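Local coordinates for protein PES4 (Saccharomyces cerevisiae, PDB 6EXX) that probably binds RNA, including mRNA 3'-UTRs and poly(A) or poly(U) sequences, and is represented here by its fourth RNA recognition motif, at residues S3-N9 / I73-E79; L22-I28 / R59-L64; I28-Q34 / S46-R52. One frame throughout, in Å; residues are numbered along the deposited sequence.

Contact 1 of 3, residues S3-N9 / I73-E79; sequences STLFLEN and IVTTSWE
In this RNA recognition motif (RRM), the central strand 3-8 pairs antiparallel with the C-terminal strand 75-78, the axes 4.8 Å apart at 152°. Phe6 and Ser77 form a hydrogen-bonded pair (Phe6 N to Ser77 O and Ser77 N to Phe6 O, both 2.9 Å), as do Glu8 and Thr75 (Glu8 N to Thr75 O 2.9 Å, Thr75 N to Glu8 O 3.1 Å); Leu7 and Thr76 between them are non-hydrogen-bonded, CA to CA 4.7 Å. Leu5 (t, p), Leu7 (m, t) and Thr76 (p) point to the helix-covered face, where Leu5 CD1 meets Thr76 CB at 3.9 Å. Trp78 (chi1 m) lays its indole against Phe54 and Phe61 of helix 54-64. Phe6 (m), Glu8 (p) and Thr75 (m) occupy the opposite face, the one that binds RNA in canonical RRMs; Glu79 OE2 sits at the Phe6 ring edge, 3.6 Å from CE1. Asn9, at positive phi, takes chi1 -148°, letting its ND2 donate to Ile73 O at 2.9 Å.

Contact 2 of 3, residues L22-I28 / R59-L64; sequences LCHQENI and RIFNFL
This is a buried helix-to-helix contact on the back of the RRM sheet, where the C-terminal end of helix 16-25 and the loop after it pack against helix 54-64. Residues 22-25 are helical. Asn27 then takes positive phi (57°) in a Schellman motif, with Ile28 N bonded to Cys23 O at 2.9 Å and Asn27 N to His24 O at 3.0 Å, and the chain leaves the helix through an extended Ile28. Residues 59-64 are helical throughout. The nearest CA pairs are Cys23 with Ile60 (7.1 Å) and Glu26 with Arg59 (7.7 Å). Ile60 (m, m) fills the middle of the interface: its CD1 lies 4.3 Å from Leu22 CB and 4.2 Å from Glu26 CG, while its CG1 approaches Ile28 CD1 at 3.9 Å and Cys23 SG at 4.2 Å. Leu22 (m, t) reaches across with both methyls, CD2 over the face of the Phe63 ring (3.4 Å to CE1) and CD1 to Leu64 CD2 (3.8 Å). At the partly exposed margin, Arg59 (chi1 m) curls over the helix end: NE makes a salt bridge with Glu26 OE1 at 2.8 Å, NH2 donates to Glu26 O at 2.9 Å, and Ile28 CD1 covers one guanidinium face. These two bonds tie helix 54-64 to the turn that ends helix 16-25. Beneath the helices, Ile28 and Ile60 rest on Phe51 of strand 44-51 and Leu64 on Leu7 of strand 3-10, while Phe63 makes a cation-pi contact with Arg67, beyond the end of helix 54-64.

Contact 3 of 3, residues I28-Q34 / S46-R52; sequences IRPFKIQ and SGFIKFR
Strands 32-34 and 46-51 run antiparallel at 176°, their axes 4.8 Å apart, in the β2-β3 hairpin of the RRM. Gln34 and Phe48 are a hydrogen-bonded pair (Gln34 N to Phe48 O 2.9 Å, Phe48 N to Gln34 O 2.8 Å); Ile33 and Ile49 are non-hydrogen-bonded, CA to CA 4.5 Å. Phe31 and Lys32 both face Lys50 in a classic β bulge: Lys50 O takes Lys32 N at 3.3 Å and, weakly, Phe31 N at 2.8 Å, while Lys50 N donates to Lys32 O at 2.9 Å. Lys32, Gln34, Phe48 and Lys50 point to the face that binds RNA in canonical RRMs, and probably here. Phe48 (chi1 p) offers its ring face to Gln34 CB, a CH-pi contact 4.0 Å from the centroid. Phe31 (chi1 m) likewise receives Arg52 CG 3.7 Å from its centroid. The Arg52 guanidinium lies between Phe31 CE1 and Arg29 CZ, its NE donating to Arg29 O at 2.8 Å despite the like-charged Arg29 NH1, 2.9 Å from Arg52 NH2; a water also joins Arg29 O to Arg52 N. On the helix-covered side, Ile49 CG2 touches Pro30 CB at 3.7 Å and Ile33 CG1 at 4.0 Å, and Phe51 CD1 meets Ile28 CG2 at 3.9 Å. Strand 32-39 is an outermost strand, whereas 44-51 also bonds to strand 3-10; Ile33 and Pro30 pack under helix 16-25, and Phe51 under helix 54-64.

Overall arrangement
From the N terminus, strand 3-10 opens contact 1, which closes only when strand 72-78 returns beside it at the C terminus, so contacts 2 and 3 both fall within its span. Helix 16-25 then begins contact 2, completed by helix 54-64; within that loop, the hairpin of strands 32-39 and 44-51 makes contact 3. Ile28 belongs to both contacts 2 and 3. This successive nesting reflects the βαββαβ order of the RRM. Contacts 1 and 3 form one sheet through bonds such as Leu5 N to Ile49 O (2.9 Å), and contact 2 covers its back, Phe61 reaching Leu5 and Trp78, Ile60 reaching Phe51.

Contact 1 of 3, residues S3-N9 / I73-E79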
loop_
_atom_site.group_PDB
_atom_site.type_symbol
_atom_site.label_atom_id
_atom_site.label_comp_id
_atom_site.label_asym_id
_atom_site.label_seq_id
_atom_site.Cartn_x
_atom_site.Cartn_y
_atom_site.Cartn_z
ATOM N N SER A 3 -10.480 4.969 -6.138
ATOM C CA SER A 3 -9.113 4.925 -6.608
ATOM C C SER A 3 -8.420 3.810 -5.861
ATOM O O SER A 3 -8.412 3.796 -4.633
ATOM C CB SER A 3 -8.427 6.257 -6.327
ATOM O OG SER A 3 -7.142 6.303 -6.914
ATOM N N THR A 4 -7.852 2.868 -6.603
ATOM C CA THR A 4 -7.172 1.736 -5.998
ATOM C C THR A 4 -5.693 1.786 -6.298
ATOM O O THR A 4 -5.282 1.926 -7.444
ATOM C CB THR A 4 -7.767 0.419 -6.488
ATOM O OG1 THR A 4 -9.164 0.423 -6.205
ATOM C CG2 THR A 4 -7.133 -0.759 -5.783
ATOM N N LEU A 5 -4.904 1.659 -5.238
ATOM C CA LEU A 5 -3.460 1.623 -5.320
ATOM C C LEU A 5 -3.026 0.184 -5.136
ATOM O O LEU A 5 -3.195 -0.386 -4.062
ATOM C CB LEU A 5 -2.880 2.471 -4.196
ATOM C CG LEU A 5 -1.362 2.526 -4.083
ATOM C CD1 LEU A 5 -0.756 3.021 -5.378
ATOM C CD2 LEU A 5 -0.949 3.409 -2.919
ATOM N N PHE A 6 -2.461 -0.413 -6.178
ATOM C CA PHE A 6 -1.902 -1.754 -6.091
ATOM C C PHE A 6 -0.459 -1.675 -5.622
ATOM O O PHE A 6 0.296 -0.775 -6.004
ATOM C CB PHE A 6 -2.027 -2.485 -7.428
ATOM C CG PHE A 6 -3.427 -2.929 -7.718
ATOM C CD1 PHE A 6 -4.340 -2.062 -8.286
ATOM C CD2 PHE A 6 -3.843 -4.202 -7.382
ATOM C CE1 PHE A 6 -5.641 -2.471 -8.544
ATOM C CE2 PHE A 6 -5.140 -4.615 -7.633
ATOM C CZ PHE A 6 -6.034 -3.742 -8.209
ATOM N N LEU A 7 -0.115 -2.613 -4.751
ATOM C CA LEU A 7 1.159 -2.636 -4.060
ATOM C C LEU A 7 1.814 -3.994 -4.232
ATOM O O LEU A 7 1.143 -5.024 -4.158
ATOM C CB LEU A 7 0.944 -2.400 -2.563
ATOM C CG LEU A 7 0.325 -1.064 -2.176
ATOM C CD1 LEU A 7 0.062 -1.017 -0.688
ATOM C CD2 LEU A 7 1.201 0.100 -2.614
ATOM N N GLU A 8 3.129 -4.005 -4.427
ATOM C CA GLU A 8 3.880 -5.244 -4.423
ATOM C C GLU A 8 5.301 -4.978 -3.935
ATOM O O GLU A 8 5.681 -3.846 -3.651
ATOM C CB GLU A 8 3.862 -5.886 -5.812
ATOM C CG GLU A 8 4.637 -5.115 -6.842
ATOM C CD GLU A 8 4.681 -5.802 -8.186
ATOM O OE1 GLU A 8 3.664 -6.395 -8.598
ATOM O OE2 GLU A 8 5.742 -5.747 -8.829
ATOM N N ASN A 9 6.075 -6.049 -3.834
ATOM C CA ASN A 9 7.413 -5.968 -3.271
ATOM C C ASN A 9 7.352 -5.441 -1.838
ATOM O O ASN A 9 8.250 -4.712 -1.398
ATOM C CB ASN A 9 8.342 -5.117 -4.145
ATOM C CG ASN A 9 9.788 -5.583 -4.088
ATOM O OD1 ASN A 9 10.058 -6.790 -4.106
ATOM N ND2 ASN A 9 10.721 -4.645 -4.017
ATOM N N ILE A 73 12.050 -2.177 -1.891
ATOM C CA ILE A 73 11.469 -0.935 -2.391
ATOM C C ILE A 73 10.010 -1.175 -2.788
ATOM O O ILE A 73 9.724 -1.991 -3.670
ATOM C CB ILE A 73 12.291 -0.401 -3.585
ATOM C CG1 ILE A 73 13.708 -0.041 -3.125
ATOM C CG2 ILE A 73 11.612 0.806 -4.207
ATOM C CD1 ILE A 73 14.668 0.270 -4.254
ATOM N N VAL A 74 9.091 -0.483 -2.122
ATOM C CA VAL A 74 7.677 -0.631 -2.402
ATOM C C VAL A 74 7.382 -0.204 -3.821
ATOM O O VAL A 74 7.761 0.887 -4.255
ATOM C CB VAL A 74 6.835 0.195 -1.429
ATOM C CG1 VAL A 74 5.354 0.129 -1.792
ATOM C CG2 VAL A 74 7.080 -0.277 -0.010
ATOM N N THR A 75 6.681 -1.077 -4.528
ATOM C CA THR A 75 6.391 -0.876 -5.920
ATOM C C THR A 75 4.881 -0.758 -6.087
ATOM O O THR A 75 4.105 -1.519 -5.510
ATOM C CB THR A 75 7.054 -2.014 -6.684
ATOM O OG1 THR A 75 8.470 -1.982 -6.409
ATOM C CG2 THR A 75 6.811 -1.892 -8.159
ATOM N N THR A 76 4.475 0.251 -6.837
ATOM C CA THR A 76 3.079 0.616 -6.921
ATOM C C THR A 76 2.566 0.587 -8.342
ATOM O O THR A 76 3.331 0.697 -9.312
ATOM C CB THR A 76 2.885 2.053 -6.456
ATOM O OG1 THR A 76 3.592 2.927 -7.353
ATOM C CG2 THR A 76 3.388 2.231 -5.021
ATOM N N SER A 77 1.247 0.473 -8.455
ATOM C CA SER A 77 0.564 0.799 -9.699
ATOM C C SER A 77 -0.811 1.389 -9.417
ATOM O O SER A 77 -1.547 0.901 -8.560
ATOM C CB SER A 77 0.388 -0.424 -10.612
ATOM O OG SER A 77 -0.153 -0.026 -11.869
ATOM N N TRP A 78 -1.177 2.415 -10.182
ATOM C CA TRP A 78 -2.576 2.840 -10.309
ATOM C C TRP A 78 -3.334 1.916 -11.246
ATOM O O TRP A 78 -2.736 1.199 -12.048
ATOM C CB TRP A 78 -2.662 4.248 -10.879
ATOM C CG TRP A 78 -2.079 5.294 -10.001
ATOM C CD1 TRP A 78 -0.935 6.007 -10.215
ATOM C CD2 TRP A 78 -2.606 5.741 -8.745
ATOM N NE1 TRP A 78 -0.725 6.883 -9.174
ATOM C CE2 TRP A 78 -1.739 6.743 -8.262
ATOM C CE3 TRP A 78 -3.734 5.399 -7.993
ATOM C CZ2 TRP A 78 -1.955 7.399 -7.057
ATOM C CZ3 TRP A 78 -3.955 6.062 -6.807
ATOM C CH2 TRP A 78 -3.065 7.045 -6.343
ATOM N N GLU A 79 -4.658 1.984 -11.180
ATOM C CA GLU A 79 -5.511 1.106 -11.963
ATOM C C GLU A 79 -6.009 1.778 -13.242
ATOM O O GLU A 79 -6.609 2.854 -13.206
ATOM C CB GLU A 79 -6.689 0.639 -11.110
ATOM C CG GLU A 79 -7.519 -0.444 -11.748
ATOM C CD GLU A 79 -8.327 -1.220 -10.732
ATOM O OE1 GLU A 79 -8.905 -0.591 -9.820
ATOM O OE2 GLU A 79 -8.377 -2.461 -10.844
HETATM O O HOH W 1 -6.394 3.698 -9.646
HETATM O O HOH W 2 -10.020 1.522 -8.870
HETATM O O HOH W 3 -10.423 -1.758 -7.155
HETATM O O HOH W 4 13.675 -3.798 -3.629
#

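Contact 2 of 3, residues L22-I28 / R59-L64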
loop_
_atom_site.group_PDB
_atom_site.type_symbol
_atom_site.label_atom_id
_atom_site.label_comp_id
_atom_site.label_asym_id
_atom_site.label_seq_id
_atom_site.Cartn_x
_atom_site.Cartn_y
_atom_site.Cartn_z
ATOM N N LEU A 22 -0.517 4.376 8.426
ATOM C CA LEU A 22 -0.267 5.474 7.496
ATOM C C LEU A 22 -1.559 6.193 7.143
ATOM O O LEU A 22 -1.609 7.421 7.102
ATOM C CB LEU A 22 0.394 4.966 6.223
ATOM C CG LEU A 22 1.804 4.394 6.361
ATOM C CD1 LEU A 22 2.318 3.913 5.016
ATOM C CD2 LEU A 22 2.776 5.386 6.990
ATOM N N CYS A 23 -2.615 5.426 6.895
ATOM C CA CYS A 23 -3.897 6.028 6.572
ATOM C C CYS A 23 -4.426 6.832 7.766
ATOM O O CYS A 23 -4.874 7.965 7.602
ATOM C CB CYS A 23 -4.897 4.952 6.142
ATOM S SG CYS A 23 -4.535 4.222 4.530
ATOM N N HIS A 24 -4.354 6.261 8.966
ATOM C CA HIS A 24 -4.787 6.973 10.165
ATOM C C HIS A 24 -4.014 8.279 10.343
ATOM O O HIS A 24 -4.583 9.305 10.713
ATOM C CB HIS A 24 -4.602 6.101 11.413
ATOM C CG HIS A 24 -5.671 5.074 11.612
ATOM N ND1 HIS A 24 -5.455 3.907 12.317
ATOM C CD2 HIS A 24 -6.966 5.041 11.222
ATOM C CE1 HIS A 24 -6.567 3.196 12.339
ATOM N NE2 HIS A 24 -7.499 3.859 11.678
ATOM N N GLN A 25 -2.712 8.244 10.083
ATOM C CA GLN A 25 -1.880 9.429 10.274
ATOM C C GLN A 25 -2.270 10.561 9.325
ATOM O O GLN A 25 -2.035 11.729 9.621
ATOM C CB GLN A 25 -0.397 9.077 10.131
ATOM C CG GLN A 25 0.149 8.256 11.296
ATOM C CD GLN A 25 0.063 9.002 12.602
ATOM O OE1 GLN A 25 -0.632 8.590 13.534
ATOM N NE2 GLN A 25 0.759 10.121 12.672
ATOM N N GLU A 26 -2.878 10.204 8.194
ATOM C CA GLU A 26 -3.337 11.161 7.190
ATOM C C GLU A 26 -4.832 11.468 7.300
ATOM O O GLU A 26 -5.376 12.180 6.463
ATOM C CB GLU A 26 -3.025 10.628 5.793
ATOM C CG GLU A 26 -1.582 10.787 5.382
ATOM C CD GLU A 26 -1.203 12.241 5.107
ATOM O OE1 GLU A 26 -2.109 13.081 4.893
ATOM O OE2 GLU A 26 0.008 12.559 5.121
ATOM N N ASN A 27 -5.496 10.934 8.324
ATOM C CA ASN A 27 -6.940 11.096 8.477
ATOM C C ASN A 27 -7.687 10.588 7.246
ATOM O O ASN A 27 -8.663 11.190 6.805
ATOM C CB ASN A 27 -7.305 12.557 8.752
ATOM C CG ASN A 27 -8.745 12.726 9.181
ATOM O OD1 ASN A 27 -9.283 11.917 9.934
ATOM N ND2 ASN A 27 -9.390 13.763 8.675
ATOM N N ILE A 28 -7.214 9.470 6.705
ATOM C CA ILE A 28 -7.816 8.832 5.539
ATOM C C ILE A 28 -8.492 7.539 5.950
ATOM O O ILE A 28 -7.903 6.732 6.671
ATOM C CB ILE A 28 -6.749 8.532 4.469
ATOM C CG1 ILE A 28 -6.276 9.843 3.843
ATOM C CG2 ILE A 28 -7.282 7.568 3.399
ATOM C CD1 ILE A 28 -5.056 9.716 2.998
ATOM N N ARG A 59 -2.175 10.933 -1.372
ATOM C CA ARG A 59 -1.311 11.152 -0.227
ATOM C C ARG A 59 -0.559 9.883 0.167
ATOM O O ARG A 59 0.630 9.927 0.502
ATOM C CB ARG A 59 -2.107 11.720 0.949
ATOM C CG ARG A 59 -2.866 12.992 0.586
ATOM C CD ARG A 59 -2.977 13.997 1.725
ATOM N NE ARG A 59 -3.859 13.548 2.801
ATOM C CZ ARG A 59 -5.189 13.577 2.758
ATOM N NH1 ARG A 59 -5.832 14.007 1.678
ATOM N NH2 ARG A 59 -5.882 13.161 3.809
ATOM N N ILE A 60 -1.235 8.742 0.109
ATOM C CA ILE A 60 -0.599 7.481 0.456
ATOM C C ILE A 60 0.350 7.009 -0.658
ATOM O O ILE A 60 1.445 6.516 -0.379
ATOM C CB ILE A 60 -1.663 6.419 0.815
ATOM C CG1 ILE A 60 -2.523 6.894 1.997
ATOM C CG2 ILE A 60 -1.013 5.084 1.108
ATOM C CD1 ILE A 60 -1.742 7.232 3.245
ATOM N N PHE A 61 -0.038 7.188 -1.916
ATOM C CA PHE A 61 0.859 6.923 -3.024
ATOM C C PHE A 61 2.167 7.688 -2.864
ATOM O O PHE A 61 3.256 7.145 -3.037
ATOM C CB PHE A 61 0.214 7.305 -4.351
ATOM C CG PHE A 61 1.142 7.191 -5.512
ATOM C CD1 PHE A 61 1.328 5.987 -6.153
ATOM C CD2 PHE A 61 1.860 8.283 -5.955
ATOM C CE1 PHE A 61 2.194 5.874 -7.220
ATOM C CE2 PHE A 61 2.726 8.167 -7.019
ATOM C CZ PHE A 61 2.886 6.965 -7.653
ATOM N N ASN A 62 2.072 8.968 -2.540
ATOM C CA ASN A 62 3.272 9.779 -2.420
ATOM C C ASN A 62 4.212 9.221 -1.359
ATOM O O ASN A 62 5.427 9.216 -1.545
ATOM C CB ASN A 62 2.914 11.234 -2.093
ATOM C CG ASN A 62 2.350 11.990 -3.270
ATOM O OD1 ASN A 62 2.545 11.618 -4.423
ATOM N ND2 ASN A 62 1.684 13.095 -2.981
ATOM N N PHE A 63 3.649 8.772 -0.245
ATOM C CA PHE A 63 4.446 8.234 0.842
ATOM C C PHE A 63 5.110 6.902 0.478
ATOM O O PHE A 63 6.263 6.650 0.827
ATOM C CB PHE A 63 3.567 8.063 2.084
ATOM C CG PHE A 63 4.331 7.662 3.312
ATOM C CD1 PHE A 63 4.589 6.329 3.573
ATOM C CD2 PHE A 63 4.789 8.609 4.207
ATOM C CE1 PHE A 63 5.297 5.947 4.703
ATOM C CE2 PHE A 63 5.488 8.227 5.342
ATOM C CZ PHE A 63 5.740 6.896 5.576
ATOM N N LEU A 64 4.363 6.037 -0.201
ATOM C CA LEU A 64 4.818 4.675 -0.450
ATOM C C LEU A 64 5.626 4.486 -1.712
ATOM O O LEU A 64 6.433 3.570 -1.773
ATOM C CB LEU A 64 3.636 3.718 -0.510
ATOM C CG LEU A 64 2.944 3.436 0.820
ATOM C CD1 LEU A 64 1.687 2.624 0.583
ATOM C CD2 LEU A 64 3.870 2.729 1.799
#

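Contact 3 of 3, residues I28-Q34 / S46-R52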
loop_
_atom_site.group_PDB
_atom_site.type_symbol
_atom_site.label_atom_id
_atom_site.label_comp_id
_atom_site.label_asym_id
_atom_site.label_seq_id
_atom_site.Cartn_x
_atom_site.Cartn_y
_atom_site.Cartn_z
ATOM N N ILE A 28 -7.214 9.470 6.705
ATOM C CA ILE A 28 -7.816 8.832 5.539
ATOM C C ILE A 28 -8.492 7.539 5.950
ATOM O O ILE A 28 -7.903 6.732 6.671
ATOM C CB ILE A 28 -6.749 8.532 4.469
ATOM C CG1 ILE A 28 -6.276 9.843 3.843
ATOM C CG2 ILE A 28 -7.282 7.568 3.399
ATOM C CD1 ILE A 28 -5.056 9.716 2.998
ATOM N N ARG A 29 -9.724 7.351 5.480
ATOM C CA ARG A 29 -10.476 6.126 5.702
ATOM C C ARG A 29 -10.600 5.382 4.378
ATOM O O ARG A 29 -11.464 5.698 3.565
ATOM C CB ARG A 29 -11.867 6.454 6.247
ATOM C CG ARG A 29 -11.841 7.213 7.564
ATOM C CD ARG A 29 -13.241 7.456 8.108
ATOM N NE ARG A 29 -14.055 8.263 7.203
ATOM C CZ ARG A 29 -15.196 7.857 6.656
ATOM N NH1 ARG A 29 -15.672 6.647 6.922
ATOM N NH2 ARG A 29 -15.866 8.663 5.843
ATOM N N PRO A 30 -9.719 4.399 4.146
ATOM C CA PRO A 30 -9.835 3.618 2.916
ATOM C C PRO A 30 -11.073 2.741 2.972
ATOM O O PRO A 30 -11.563 2.427 4.055
ATOM C CB PRO A 30 -8.569 2.761 2.926
ATOM C CG PRO A 30 -8.254 2.596 4.374
ATOM C CD PRO A 30 -8.664 3.880 5.031
ATOM N N PHE A 31 -11.581 2.358 1.810
ATOM C CA PHE A 31 -12.620 1.344 1.751
ATOM C C PHE A 31 -12.056 -0.009 2.183
ATOM O O PHE A 31 -12.742 -0.777 2.857
ATOM C CB PHE A 31 -13.198 1.226 0.339
ATOM C CG PHE A 31 -14.221 2.273 -0.013
ATOM C CD1 PHE A 31 -15.188 2.671 0.892
ATOM C CD2 PHE A 31 -14.248 2.822 -1.287
ATOM C CE1 PHE A 31 -16.139 3.614 0.543
ATOM C CE2 PHE A 31 -15.199 3.761 -1.636
ATOM C CZ PHE A 31 -16.134 4.160 -0.721
ATOM N N LYS A 32 -10.818 -0.313 1.788
ATOM C CA LYS A 32 -10.241 -1.621 2.081
ATOM C C LYS A 32 -8.724 -1.570 2.003
ATOM O O LYS A 32 -8.181 -1.008 1.068
ATOM C CB LYS A 32 -10.757 -2.657 1.072
ATOM C CG LYS A 32 -10.339 -4.095 1.372
ATOM C CD LYS A 32 -11.202 -4.702 2.471
ATOM C CE LYS A 32 -10.898 -6.177 2.682
ATOM N NZ LYS A 32 -9.595 -6.385 3.370
ATOM N N ILE A 33 -8.059 -2.185 2.977
ATOM C CA ILE A 33 -6.639 -2.502 2.881
ATOM C C ILE A 33 -6.564 -4.009 2.807
ATOM O O ILE A 33 -7.088 -4.688 3.683
ATOM C CB ILE A 33 -5.845 -2.018 4.102
ATOM C CG1 ILE A 33 -5.944 -0.502 4.203
ATOM C CG2 ILE A 33 -4.388 -2.472 4.006
ATOM C CD1 ILE A 33 -5.307 0.086 5.456
ATOM N N GLN A 34 -5.938 -4.545 1.770
ATOM C CA GLN A 34 -5.922 -5.983 1.567
ATOM C C GLN A 34 -4.563 -6.447 1.077
ATOM O O GLN A 34 -4.171 -6.145 -0.042
ATOM C CB GLN A 34 -6.987 -6.358 0.540
ATOM C CG GLN A 34 -7.042 -7.843 0.211
ATOM C CD GLN A 34 -8.377 -8.250 -0.367
ATOM O OE1 GLN A 34 -9.426 -7.892 0.163
ATOM N NE2 GLN A 34 -8.346 -8.988 -1.465
ATOM N N SER A 46 1.989 -8.711 -1.599
ATOM C CA SER A 46 1.305 -7.825 -2.521
ATOM C C SER A 46 -0.159 -7.697 -2.142
ATOM O O SER A 46 -0.702 -8.528 -1.419
ATOM C CB SER A 46 1.428 -8.344 -3.947
ATOM O OG SER A 46 0.895 -9.642 -4.057
ATOM N N GLY A 47 -0.791 -6.646 -2.638
ATOM C CA GLY A 47 -2.186 -6.406 -2.372
ATOM C C GLY A 47 -2.579 -5.047 -2.888
ATOM O O GLY A 47 -2.036 -4.574 -3.894
ATOM N N PHE A 48 -3.512 -4.408 -2.199
ATOM C CA PHE A 48 -3.976 -3.107 -2.642
ATOM C C PHE A 48 -4.622 -2.346 -1.509
ATOM O O PHE A 48 -4.991 -2.917 -0.477
ATOM C CB PHE A 48 -4.972 -3.248 -3.802
ATOM C CG PHE A 48 -6.216 -4.008 -3.440
ATOM C CD1 PHE A 48 -7.309 -3.364 -2.873
ATOM C CD2 PHE A 48 -6.303 -5.368 -3.675
ATOM C CE1 PHE A 48 -8.450 -4.069 -2.537
ATOM C CE2 PHE A 48 -7.443 -6.076 -3.346
ATOM C CZ PHE A 48 -8.516 -5.425 -2.781
ATOM N N ILE A 49 -4.750 -1.042 -1.715
ATOM C CA ILE A 49 -5.586 -0.212 -0.873
ATOM C C ILE A 49 -6.597 0.457 -1.787
ATOM O O ILE A 49 -6.226 1.118 -2.767
ATOM C CB ILE A 49 -4.801 0.863 -0.093
ATOM C CG1 ILE A 49 -3.648 0.232 0.702
ATOM C CG2 ILE A 49 -5.764 1.619 0.809
ATOM C CD1 ILE A 49 -2.705 1.264 1.310
ATOM N N LYS A 50 -7.876 0.283 -1.466
ATOM C CA LYS A 50 -8.958 0.883 -2.230
ATOM C C LYS A 50 -9.413 2.117 -1.481
ATOM O O LYS A 50 -9.881 2.015 -0.348
ATOM C CB LYS A 50 -10.130 -0.080 -2.394
ATOM C CG LYS A 50 -11.221 0.466 -3.309
ATOM C CD LYS A 50 -12.542 -0.285 -3.212
ATOM C CE LYS A 50 -12.413 -1.756 -3.487
ATOM N NZ LYS A 50 -13.754 -2.391 -3.398
ATOM N N PHE A 51 -9.259 3.271 -2.121
ATOM C CA PHE A 51 -9.607 4.557 -1.531
ATOM C C PHE A 51 -10.930 5.092 -2.072
ATOM O O PHE A 51 -11.368 4.735 -3.167
ATOM C CB PHE A 51 -8.513 5.583 -1.818
ATOM C CG PHE A 51 -7.185 5.241 -1.210
ATOM C CD1 PHE A 51 -6.906 5.585 0.103
ATOM C CD2 PHE A 51 -6.213 4.592 -1.950
ATOM C CE1 PHE A 51 -5.683 5.294 0.657
ATOM C CE2 PHE A 51 -4.993 4.298 -1.389
ATOM C CZ PHE A 51 -4.732 4.643 -0.088
ATOM N N ARG A 52 -11.550 5.970 -1.293
ATOM C CA ARG A 52 -12.807 6.589 -1.675
ATOM C C ARG A 52 -12.672 7.564 -2.836
ATOM O O ARG A 52 -13.643 7.802 -3.550
ATOM C CB ARG A 52 -13.402 7.316 -0.473
ATOM C CG ARG A 52 -13.688 6.415 0.696
ATOM C CD ARG A 52 -13.896 7.210 1.976
ATOM N NE ARG A 52 -14.133 6.330 3.116
ATOM C CZ ARG A 52 -15.321 5.853 3.466
ATOM N NH1 ARG A 52 -16.406 6.167 2.771
ATOM N NH2 ARG A 52 -15.424 5.058 4.519
HETATM O O HOH W 5 -10.272 6.686 1.153
#